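Side-chain contacts in cell division protein FtsX (Streptococcus pneumoniae, PDB 6HE6), which acts with FtsE as an ABC transporter-like complex in cell division, its large extracellular loop interacting with the peptidoglycan hydrolase PcsB: residues 20-25 against 87-92; 50-55 against 100-105; 62-67 against 77-82. All coordinates share one frame; numbering follows the deposited sequence.

Contact 1 (20-25 against 87-92)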
loop_
_atom_site.group_PDB
_atom_site.type_symbol
_atom_site.label_atom_id
_atom_site.label_comp_id
_atom_site.label_asym_id
_atom_site.label_seq_id
_atom_site.Cartn_x
_atom_site.Cartn_y
_atom_site.Cartn_z
ATOM N N VAL A 20 -8.607 -6.611 -3.572
ATOM C CA VAL A 20 -7.408 -7.430 -3.423
ATOM C C VAL A 20 -6.878 -7.217 -2.013
ATOM O O VAL A 20 -6.703 -6.073 -1.568
ATOM C CB VAL A 20 -6.338 -7.071 -4.475
ATOM C CG1 VAL A 20 -4.970 -7.571 -4.070
ATOM C CG2 VAL A 20 -6.721 -7.611 -5.857
ATOM N N GLU A 21 -6.631 -8.310 -1.305
ATOM C CA GLU A 21 -6.061 -8.235 0.031
ATOM C C GLU A 21 -4.641 -8.788 -0.073
ATOM O O GLU A 21 -4.376 -9.961 0.171
ATOM C CB GLU A 21 -6.950 -8.979 1.052
ATOM C CG GLU A 21 -8.171 -8.149 1.477
ATOM C CD GLU A 21 -9.343 -8.991 1.944
ATOM O OE1 GLU A 21 -9.126 -9.885 2.785
ATOM O OE2 GLU A 21 -10.482 -8.742 1.493
ATOM N N ASP A 22 -3.716 -7.918 -0.473
ATOM C CA ASP A 22 -2.351 -8.362 -0.719
ATOM C C ASP A 22 -1.607 -8.673 0.572
ATOM O O ASP A 22 -0.661 -9.467 0.545
ATOM C CB ASP A 22 -1.596 -7.302 -1.518
ATOM C CG ASP A 22 -0.378 -7.864 -2.211
ATOM O OD1 ASP A 22 -0.571 -8.676 -3.128
ATOM O OD2 ASP A 22 0.761 -7.480 -1.844
ATOM N N ASN A 23 -2.026 -8.082 1.689
ATOM C CA ASN A 23 -1.337 -8.191 2.966
ATOM C C ASN A 23 -1.969 -9.226 3.883
ATOM O O ASN A 23 -1.502 -9.416 5.012
ATOM C CB ASN A 23 -1.321 -6.820 3.655
ATOM C CG ASN A 23 -0.622 -6.843 4.996
ATOM O OD1 ASN A 23 -1.249 -6.654 6.035
ATOM N ND2 ASN A 23 0.675 -7.083 4.977
ATOM N N SER A 24 -3.021 -9.891 3.433
ATOM C CA SER A 24 -3.738 -10.860 4.243
ATOM C C SER A 24 -3.245 -12.253 3.907
ATOM O O SER A 24 -3.384 -12.698 2.767
ATOM C CB SER A 24 -5.244 -10.760 4.009
ATOM O OG SER A 24 -5.700 -9.467 4.354
ATOM N N GLN A 25 -2.700 -12.944 4.915
ATOM C CA GLN A 25 -2.178 -14.292 4.722
ATOM C C GLN A 25 -3.286 -15.320 4.590
ATOM O O GLN A 25 -3.128 -16.294 3.853
ATOM C CB GLN A 25 -1.262 -14.687 5.884
ATOM C CG GLN A 25 -0.154 -13.699 6.184
ATOM C CD GLN A 25 0.569 -14.022 7.478
ATOM O OE1 GLN A 25 -0.005 -13.938 8.560
ATOM N NE2 GLN A 25 1.834 -14.394 7.367
ATOM N N ASP A 87 -5.791 0.599 0.697
ATOM C CA ASP A 87 -4.529 0.003 1.128
ATOM C C ASP A 87 -3.424 0.369 0.149
ATOM O O ASP A 87 -3.661 0.526 -1.055
ATOM C CB ASP A 87 -4.633 -1.524 1.210
ATOM C CG ASP A 87 -5.524 -2.000 2.339
ATOM O OD1 ASP A 87 -5.896 -1.179 3.211
ATOM O OD2 ASP A 87 -5.835 -3.209 2.357
ATOM N N ALA A 88 -2.201 0.480 0.656
ATOM C CA ALA A 88 -1.117 0.989 -0.164
ATOM C C ALA A 88 0.195 0.355 0.266
ATOM O O ALA A 88 0.352 -0.077 1.409
ATOM C CB ALA A 88 -1.022 2.522 -0.071
ATOM N N TYR A 89 1.146 0.309 -0.668
ATOM C CA TYR A 89 2.535 0.027 -0.334
ATOM C C TYR A 89 3.334 1.317 -0.475
ATOM O O TYR A 89 3.164 2.065 -1.446
ATOM C CB TYR A 89 3.129 -1.076 -1.236
ATOM C CG TYR A 89 2.698 -2.470 -0.821
ATOM C CD1 TYR A 89 3.136 -3.028 0.378
ATOM C CD2 TYR A 89 1.842 -3.216 -1.613
ATOM C CE1 TYR A 89 2.748 -4.302 0.757
ATOM C CE2 TYR A 89 1.439 -4.487 -1.236
ATOM C CZ TYR A 89 1.890 -5.014 -0.044
ATOM O OH TYR A 89 1.480 -6.256 0.350
ATOM N N ILE A 90 4.195 1.577 0.493
ATOM C CA ILE A 90 5.081 2.735 0.464
ATOM C C ILE A 90 6.427 2.215 -0.012
ATOM O O ILE A 90 7.092 1.454 0.696
ATOM C CB ILE A 90 5.179 3.421 1.835
ATOM C CG1 ILE A 90 3.806 3.632 2.471
ATOM C CG2 ILE A 90 5.937 4.743 1.712
ATOM C CD1 ILE A 90 2.934 4.697 1.804
ATOM N N VAL A 91 6.804 2.575 -1.234
ATOM C CA VAL A 91 7.998 2.043 -1.883
ATOM C C VAL A 91 9.094 3.093 -1.813
ATOM O O VAL A 91 8.851 4.271 -2.110
ATOM C CB VAL A 91 7.713 1.650 -3.343
ATOM C CG1 VAL A 91 8.967 1.093 -4.028
ATOM C CG2 VAL A 91 6.535 0.634 -3.434
ATOM N N GLU A 92 10.295 2.668 -1.415
ATOM C CA GLU A 92 11.470 3.525 -1.374
ATOM C C GLU A 92 12.387 3.163 -2.536
ATOM O O GLU A 92 12.849 2.021 -2.624
ATOM C CB GLU A 92 12.203 3.361 -0.042
ATOM C CG GLU A 92 13.534 4.108 0.034
ATOM C CD GLU A 92 14.277 3.812 1.321
ATOM O OE1 GLU A 92 13.962 2.778 1.945
ATOM O OE2 GLU A 92 15.166 4.602 1.709
#

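Contact 2 (50-55 against 100-105)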
loop_
_atom_site.group_PDB
_atom_site.type_symbol
_atom_site.label_atom_id
_atom_site.label_comp_id
_atom_site.label_asym_id
_atom_site.label_seq_id
_atom_site.Cartn_x
_atom_site.Cartn_y
_atom_site.Cartn_z
ATOM N N SER A 50 14.834 -4.111 -9.207
ATOM C CA SER A 50 16.204 -3.877 -8.765
ATOM C C SER A 50 16.405 -2.479 -8.196
ATOM O O SER A 50 17.304 -2.283 -7.371
ATOM C CB SER A 50 17.181 -4.107 -9.926
ATOM O OG SER A 50 16.630 -3.634 -11.135
ATOM N N THR A 51 15.596 -1.508 -8.600
ATOM C CA THR A 51 15.768 -0.141 -8.128
ATOM C C THR A 51 14.955 0.201 -6.877
ATOM O O THR A 51 14.966 1.364 -6.465
ATOM C CB THR A 51 15.409 0.838 -9.235
ATOM O OG1 THR A 51 14.101 0.532 -9.713
ATOM C CG2 THR A 51 16.400 0.717 -10.398
ATOM N N VAL A 52 14.265 -0.765 -6.239
ATOM C CA VAL A 52 13.532 -0.482 -5.003
ATOM C C VAL A 52 14.301 -0.993 -3.788
ATOM O O VAL A 52 14.861 -2.097 -3.796
ATOM C CB VAL A 52 12.110 -1.072 -5.030
ATOM C CG1 VAL A 52 11.400 -0.692 -6.304
ATOM C CG2 VAL A 52 12.168 -2.556 -4.899
ATOM N N LYS A 53 14.311 -0.193 -2.720
ATOM C CA LYS A 53 15.025 -0.575 -1.507
ATOM C C LYS A 53 14.120 -1.178 -0.438
ATOM O O LYS A 53 14.548 -2.078 0.295
ATOM C CB LYS A 53 15.776 0.626 -0.915
ATOM C CG LYS A 53 16.484 0.288 0.423
ATOM C CD LYS A 53 17.268 1.448 1.043
ATOM C CE LYS A 53 18.689 0.989 1.400
ATOM N NZ LYS A 53 19.650 2.111 1.643
ATOM N N SER A 54 12.886 -0.702 -0.306
ATOM C CA SER A 54 11.982 -1.244 0.699
ATOM C C SER A 54 10.542 -1.019 0.254
ATOM O O SER A 54 10.243 -0.066 -0.470
ATOM C CB SER A 54 12.230 -0.597 2.065
ATOM O OG SER A 54 11.865 0.771 2.028
ATOM N N VAL A 55 9.651 -1.913 0.688
ATOM C CA VAL A 55 8.231 -1.791 0.394
ATOM C C VAL A 55 7.469 -2.161 1.661
ATOM O O VAL A 55 7.596 -3.282 2.171
ATOM C CB VAL A 55 7.805 -2.663 -0.791
ATOM C CG1 VAL A 55 8.345 -3.997 -0.617
ATOM C CG2 VAL A 55 6.290 -2.776 -0.890
ATOM N N LYS A 100 10.483 7.511 -11.516
ATOM C CA LYS A 100 9.537 7.511 -12.628
ATOM C C LYS A 100 9.444 6.135 -13.271
ATOM O O LYS A 100 8.355 5.698 -13.662
ATOM C CB LYS A 100 9.902 8.590 -13.660
ATOM C CG LYS A 100 8.720 9.521 -13.956
ATOM C CD LYS A 100 9.103 10.847 -14.615
ATOM C CE LYS A 100 9.032 12.017 -13.620
ATOM N NZ LYS A 100 9.274 13.350 -14.267
ATOM N N THR A 101 10.567 5.421 -13.355
ATOM C CA THR A 101 10.524 4.066 -13.889
ATOM C C THR A 101 9.740 3.136 -12.968
ATOM O O THR A 101 8.922 2.334 -13.436
ATOM C CB THR A 101 11.942 3.539 -14.100
ATOM O OG1 THR A 101 12.656 4.420 -14.975
ATOM C CG2 THR A 101 11.904 2.143 -14.724
ATOM N N ILE A 102 9.975 3.237 -11.654
ATOM C CA ILE A 102 9.296 2.372 -10.685
ATOM C C ILE A 102 7.787 2.573 -10.761
ATOM O O ILE A 102 7.007 1.612 -10.817
ATOM C CB ILE A 102 9.829 2.640 -9.264
ATOM C CG1 ILE A 102 11.187 1.977 -9.061
ATOM C CG2 ILE A 102 8.861 2.128 -8.210
ATOM C CD1 ILE A 102 11.975 2.580 -7.907
ATOM N N ALA A 103 7.353 3.831 -10.778
ATOM C CA ALA A 103 5.926 4.116 -10.806
ATOM C C ALA A 103 5.270 3.591 -12.075
ATOM O O ALA A 103 4.104 3.180 -12.049
ATOM C CB ALA A 103 5.715 5.620 -10.663
ATOM N N GLU A 104 5.995 3.594 -13.198
ATOM C CA GLU A 104 5.408 3.125 -14.449
ATOM C C GLU A 104 5.257 1.613 -14.451
ATOM O O GLU A 104 4.194 1.083 -14.793
ATOM C CB GLU A 104 6.261 3.582 -15.628
ATOM C CG GLU A 104 5.723 4.839 -16.284
ATOM C CD GLU A 104 6.807 5.644 -16.965
ATOM O OE1 GLU A 104 6.759 6.893 -16.887
ATOM O OE2 GLU A 104 7.700 5.024 -17.584
ATOM N N ASP A 105 6.305 0.896 -14.051
ATOM C CA ASP A 105 6.189 -0.550 -13.937
ATOM C C ASP A 105 5.142 -0.937 -12.893
ATOM O O ASP A 105 4.455 -1.959 -13.034
ATOM C CB ASP A 105 7.560 -1.142 -13.607
ATOM C CG ASP A 105 8.592 -0.853 -14.695
ATOM O OD1 ASP A 105 8.193 -0.306 -15.744
ATOM O OD2 ASP A 105 9.800 -1.127 -14.490
#

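Contact 3 (62-67 against 77-82). With CAT (dodecane-trimethylamine), chain C.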
loop_
_atom_site.group_PDB
_atom_site.type_symbol
_atom_site.label_atom_id
_atom_site.label_comp_id
_atom_site.label_asym_id
_atom_site.label_seq_id
_atom_site.Cartn_x
_atom_site.Cartn_y
_atom_site.Cartn_z
ATOM N N GLU A 62 -4.852 2.530 9.009
ATOM C CA GLU A 62 -3.724 3.318 9.476
ATOM C C GLU A 62 -3.698 4.706 8.830
ATOM O O GLU A 62 -3.463 5.707 9.518
ATOM C CB GLU A 62 -2.446 2.532 9.184
ATOM C CG GLU A 62 -1.150 3.235 9.428
ATOM C CD GLU A 62 -0.002 2.482 8.780
ATOM O OE1 GLU A 62 -0.133 1.251 8.576
ATOM O OE2 GLU A 62 1.016 3.126 8.451
ATOM N N GLN A 63 -3.969 4.794 7.514
ATOM C CA GLN A 63 -3.943 6.091 6.836
ATOM C C GLN A 63 -4.991 7.034 7.392
ATOM O O GLN A 63 -4.775 8.251 7.412
ATOM C CB GLN A 63 -4.151 5.955 5.322
ATOM C CG GLN A 63 -3.038 5.247 4.589
ATOM C CD GLN A 63 -3.329 5.065 3.099
ATOM O OE1 GLN A 63 -3.739 6.005 2.409
ATOM N NE2 GLN A 63 -3.128 3.842 2.606
ATOM N N TYR A 64 -6.128 6.499 7.846
ATOM C CA TYR A 64 -7.160 7.377 8.376
ATOM C C TYR A 64 -6.811 7.837 9.789
ATOM O O TYR A 64 -7.015 9.006 10.126
ATOM C CB TYR A 64 -8.531 6.692 8.342
ATOM C CG TYR A 64 -9.573 7.473 9.102
ATOM C CD1 TYR A 64 -10.073 8.665 8.590
ATOM C CD2 TYR A 64 -10.045 7.041 10.335
ATOM C CE1 TYR A 64 -11.016 9.404 9.277
ATOM C CE2 TYR A 64 -11.006 7.788 11.040
ATOM C CZ TYR A 64 -11.481 8.961 10.496
ATOM O OH TYR A 64 -12.419 9.718 11.166
ATOM N N GLU A 65 -6.259 6.952 10.612
ATOM C CA GLU A 65 -5.822 7.366 11.945
ATOM C C GLU A 65 -4.807 8.497 11.858
ATOM O O GLU A 65 -4.918 9.498 12.571
ATOM C CB GLU A 65 -5.234 6.185 12.705
ATOM C CG GLU A 65 -6.009 4.903 12.528
ATOM C CD GLU A 65 -7.510 5.104 12.617
ATOM O OE1 GLU A 65 -7.959 5.763 13.582
ATOM O OE2 GLU A 65 -8.238 4.606 11.722
ATOM N N LYS A 66 -3.802 8.354 10.989
ATOM C CA LYS A 66 -2.803 9.413 10.860
ATOM C C LYS A 66 -3.436 10.713 10.388
ATOM O O LYS A 66 -3.085 11.793 10.877
ATOM C CB LYS A 66 -1.686 8.995 9.913
ATOM C CG LYS A 66 -0.671 8.068 10.562
ATOM C CD LYS A 66 -0.178 8.623 11.894
ATOM C CE LYS A 66 0.443 7.516 12.752
ATOM N NZ LYS A 66 -0.549 6.909 13.698
ATOM N N LEU A 67 -4.377 10.634 9.446
ATOM C CA LEU A 67 -5.070 11.842 8.999
ATOM C C LEU A 67 -5.786 12.534 10.163
ATOM O O LEU A 67 -5.709 13.759 10.309
ATOM C CB LEU A 67 -6.055 11.504 7.869
ATOM C CG LEU A 67 -5.648 11.787 6.419
ATOM C CD1 LEU A 67 -6.746 11.343 5.470
ATOM C CD2 LEU A 67 -5.383 13.268 6.212
ATOM N N ILE A 77 -18.911 12.494 10.870
ATOM C CA ILE A 77 -20.130 12.149 10.147
ATOM C C ILE A 77 -19.970 10.836 9.385
ATOM O O ILE A 77 -20.972 10.184 9.070
ATOM C CB ILE A 77 -20.551 13.317 9.246
ATOM C CG1 ILE A 77 -19.673 13.373 8.004
ATOM C CG2 ILE A 77 -20.485 14.645 10.017
ATOM C CD1 ILE A 77 -20.226 14.252 6.915
ATOM N N PHE A 78 -18.728 10.398 9.138
ATOM C CA PHE A 78 -18.455 9.151 8.433
ATOM C C PHE A 78 -18.203 7.967 9.359
ATOM O O PHE A 78 -17.739 6.925 8.888
ATOM C CB PHE A 78 -17.246 9.308 7.521
ATOM C CG PHE A 78 -17.354 10.437 6.570
ATOM C CD1 PHE A 78 -18.255 10.383 5.523
ATOM C CD2 PHE A 78 -16.542 11.561 6.714
ATOM C CE1 PHE A 78 -18.362 11.434 4.634
ATOM C CE2 PHE A 78 -16.643 12.612 5.835
ATOM C CZ PHE A 78 -17.556 12.548 4.789
ATOM N N GLU A 79 -18.498 8.085 10.654
ATOM C CA GLU A 79 -18.043 7.045 11.576
ATOM C C GLU A 79 -18.787 5.720 11.387
ATOM O O GLU A 79 -18.237 4.655 11.695
ATOM C CB GLU A 79 -18.162 7.540 13.020
ATOM C CG GLU A 79 -17.062 8.544 13.456
ATOM C CD GLU A 79 -15.624 8.015 13.303
ATOM O OE1 GLU A 79 -15.162 7.255 14.185
ATOM O OE2 GLU A 79 -14.948 8.378 12.311
ATOM N N GLY A 80 -20.021 5.745 10.888
ATOM C CA GLY A 80 -20.683 4.461 10.708
ATOM C C GLY A 80 -20.340 3.727 9.427
ATOM O O GLY A 80 -20.712 2.563 9.272
ATOM N N ASP A 81 -19.621 4.366 8.516
ATOM C CA ASP A 81 -19.512 3.881 7.154
ATOM C C ASP A 81 -18.195 3.160 6.939
ATOM O O ASP A 81 -17.314 3.145 7.799
ATOM C CB ASP A 81 -19.646 5.038 6.170
ATOM C CG ASP A 81 -20.811 5.932 6.503
ATOM O OD1 ASP A 81 -21.825 5.428 7.040
ATOM O OD2 ASP A 81 -20.692 7.152 6.270
ATOM N N ALA A 82 -18.079 2.553 5.763
ATOM C CA ALA A 82 -16.863 1.862 5.398
ATOM C C ALA A 82 -15.761 2.879 5.154
ATOM O O ALA A 82 -16.022 4.045 4.834
ATOM C CB ALA A 82 -17.086 1.000 4.157
HETATM C C1 CAT C . -14.512 5.514 8.419
HETATM C C2 CAT C . -13.968 6.946 8.303
HETATM C C3 CAT C . -13.501 7.250 6.869
HETATM C C4 CAT C . -13.547 8.751 6.531
HETATM C C5 CAT C . -12.957 8.979 5.128
HETATM C C6 CAT C . -13.223 10.381 4.553
HETATM C C7 CAT C . -13.946 10.232 3.211
HETATM C C8 CAT C . -13.716 11.391 2.234
HETATM C C9 CAT C . -13.706 10.801 0.819
HETATM C C10 CAT C . -13.926 11.868 -0.251
HETATM C C11 CAT C . -13.019 11.556 -1.446
HETATM C C12 CAT C . -13.826 11.560 -2.745
HETATM C CA1 CAT C . -14.343 3.381 9.521
HETATM C CB1 CAT C . -12.464 4.825 9.376
HETATM C CC1 CAT C . -14.315 5.359 10.792
HETATM N NE1 CAT C . -13.909 4.777 9.523
#

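Contact 1 (20-25 against 87-92)
Tyr89 reaches out from its strand and sets its hydroxyl against the carboxylate of Asp22. The bond is short. Tyr89 OH donates to Asp22 OD2 at 2.6 Å and uses the anti lone pair of that oxygen, the one turned away from OD1. The carboxylate stands at the edge of the ring, with Asp22 CG lying in the ring plane. The two flat groups are turned 90° to each other. The ring carbon on the same edge also comes close, with Tyr89 CE2 3.1 Å from Asp22 OD2. Asp22 CG lies anti to the backbone N (chi1 -160°), which swings the carboxylate from the loop toward the strand. Asn23 adds a looser touch, its CB 4.4 Å from Tyr89 OH.

The domain has the ferredoxin-like arrangement: two helices pack on a four-stranded antiparallel sheet of order 2-3-1-4. Strand 88-93 is an inner strand, between 52-58 and 11-16. Segment 20-25 belongs to the long connection from strand 11-16 to helix 41-47, which also carries the small hairpin of strands 26-29 and 32-35. The contact thus ties this connection to the middle of the sheet.

Both carboxylate oxygens of Asp22 have further partners. OD1 accepts from Val42 N and OD2 from Tyr43 N, at the start of helix 41-47. OD2 is therefore held by two donors, the phenol and a backbone N-H, and the group is fixed in rotation. The nearby helix start would probably favour a negative charge on this buried aspartate. The Tyr89 ring itself packs among Val55, Ile16 and Leu46, and meets the ring of Phe57 with planes about 60° apart.

Contact 2 (50-55 against 100-105)
Thr51 OG1 lies against two carbons of the Ile102 side chain, 3.3 Å from Ile102 CG1 and 3.5 Å from Ile102 CD1. No hydrogen bond crosses between the two segments. This is van der Waals packing, with the hydroxyl oxygen set against a hydrocarbon chain. The two side chains run alongside each other, pointing opposite ways. Ile102 CD1 also approaches the backbone, 3.5 Å from Thr51 O. Chi2 of Ile102 is extended (160°), which carries CD1 away from the helix and up against both Thr51 and Val52.

Val52 supplies the apolar part. Its CG1 branch meets Ile102 CD1 at 3.7 Å and Ile102 CG1 at 3.8 Å. Ile102 is buried, while Thr51 and Val52 lie toward the partly exposed margin.

A classic beta bulge follows directly, where Lys53 and Ser54 together stand opposite the single residue Glu92 of strand 88-93. The extra residue lets Val52 and Val55, three positions apart, both turn toward the helices. Val55 packs on Tyr43 and Leu46 of helix 41-47. Val52 instead meets helix 99-107 and also touches Val91. Ile102 reaches Ala93 as well, so helix 99-107 rests on the end of strand 88-93 and on the start of the neighbouring strand 52-58, an outermost strand of the sheet.

Contact 3 (62-67 against 77-82)
Tyr64 holds CG anti to its own amide nitrogen (chi1 170°), which sends the ring from helix 60-70 toward the loop, while Glu79 bends at chi2 (-57°) and brings its carboxylate back to meet it. Tyr64 OH and Glu79 OE2 come within 3.1 Å. The ring and carboxylate planes are 28° apart, and OE2 approaches the ring obliquely. Tyr64 OH also accepts a hydrogen bond from Trp75 N, which holds the phenol end in place.

The two segments bury little of each other, and dodecane-trimethylamine lies between them. Its trimethylammonium head lies among oxygen-rich groups. Methyl CC1 of the ligand is 3.4 Å from Glu79 OE2, and methyl CA1 is 3.4 Å from Asp81 O. Methyl CB1 touches the ring instead, 3.4 Å from Tyr64 CD2. Further along, ligand C1 is 3.6 Å from Phe78 O. The chain then runs over a face of Tyr64, with C2 3.8 Å above the plane and offset toward the rim. It goes on past the Phe78 side chain, where Phe78 CD2 is 4.1 Å from ligand C4, and C6 lies over one face of that ring.

Phe78 to Asp81 form a type I beta turn, closed by the bond from Asp81 N to Phe78 O. The turn presents Glu79 and the carbonyls of Phe78 and Asp81 to the ligand head. Asn83 and Pro84 complete the pocket.

The site is amphiphilic. A carboxylate and backbone carbonyls would attract the quaternary ammonium, which has no N-H to donate, through charge and methyl contacts. The two aromatic rings receive the first part of the alkyl chain, about C2 to C6, which is consistent with the binding of a cationic, detergent-like molecule.

How the contacts relate
Contact 1 is near the centre of the chain and buried. Contact 2 lies on the same sheet but at its margin. The centre of contact 3 is about 17 Å from the centre of the chain, toward the surface. Contacts 1 and 2 share the pairing of strands 88-93 and 52-58. Contact 3 lies on the excursion between those strands and touches contact 1 through Gln63 and Ala88, while contact 2 is remote from it. The chemistry changes accordingly: one short hydrogen bond from a phenol to a carboxylate in the core, mostly apolar packing between helix and sheet edge, and a polar and aromatic pocket around the ligand, near the surface.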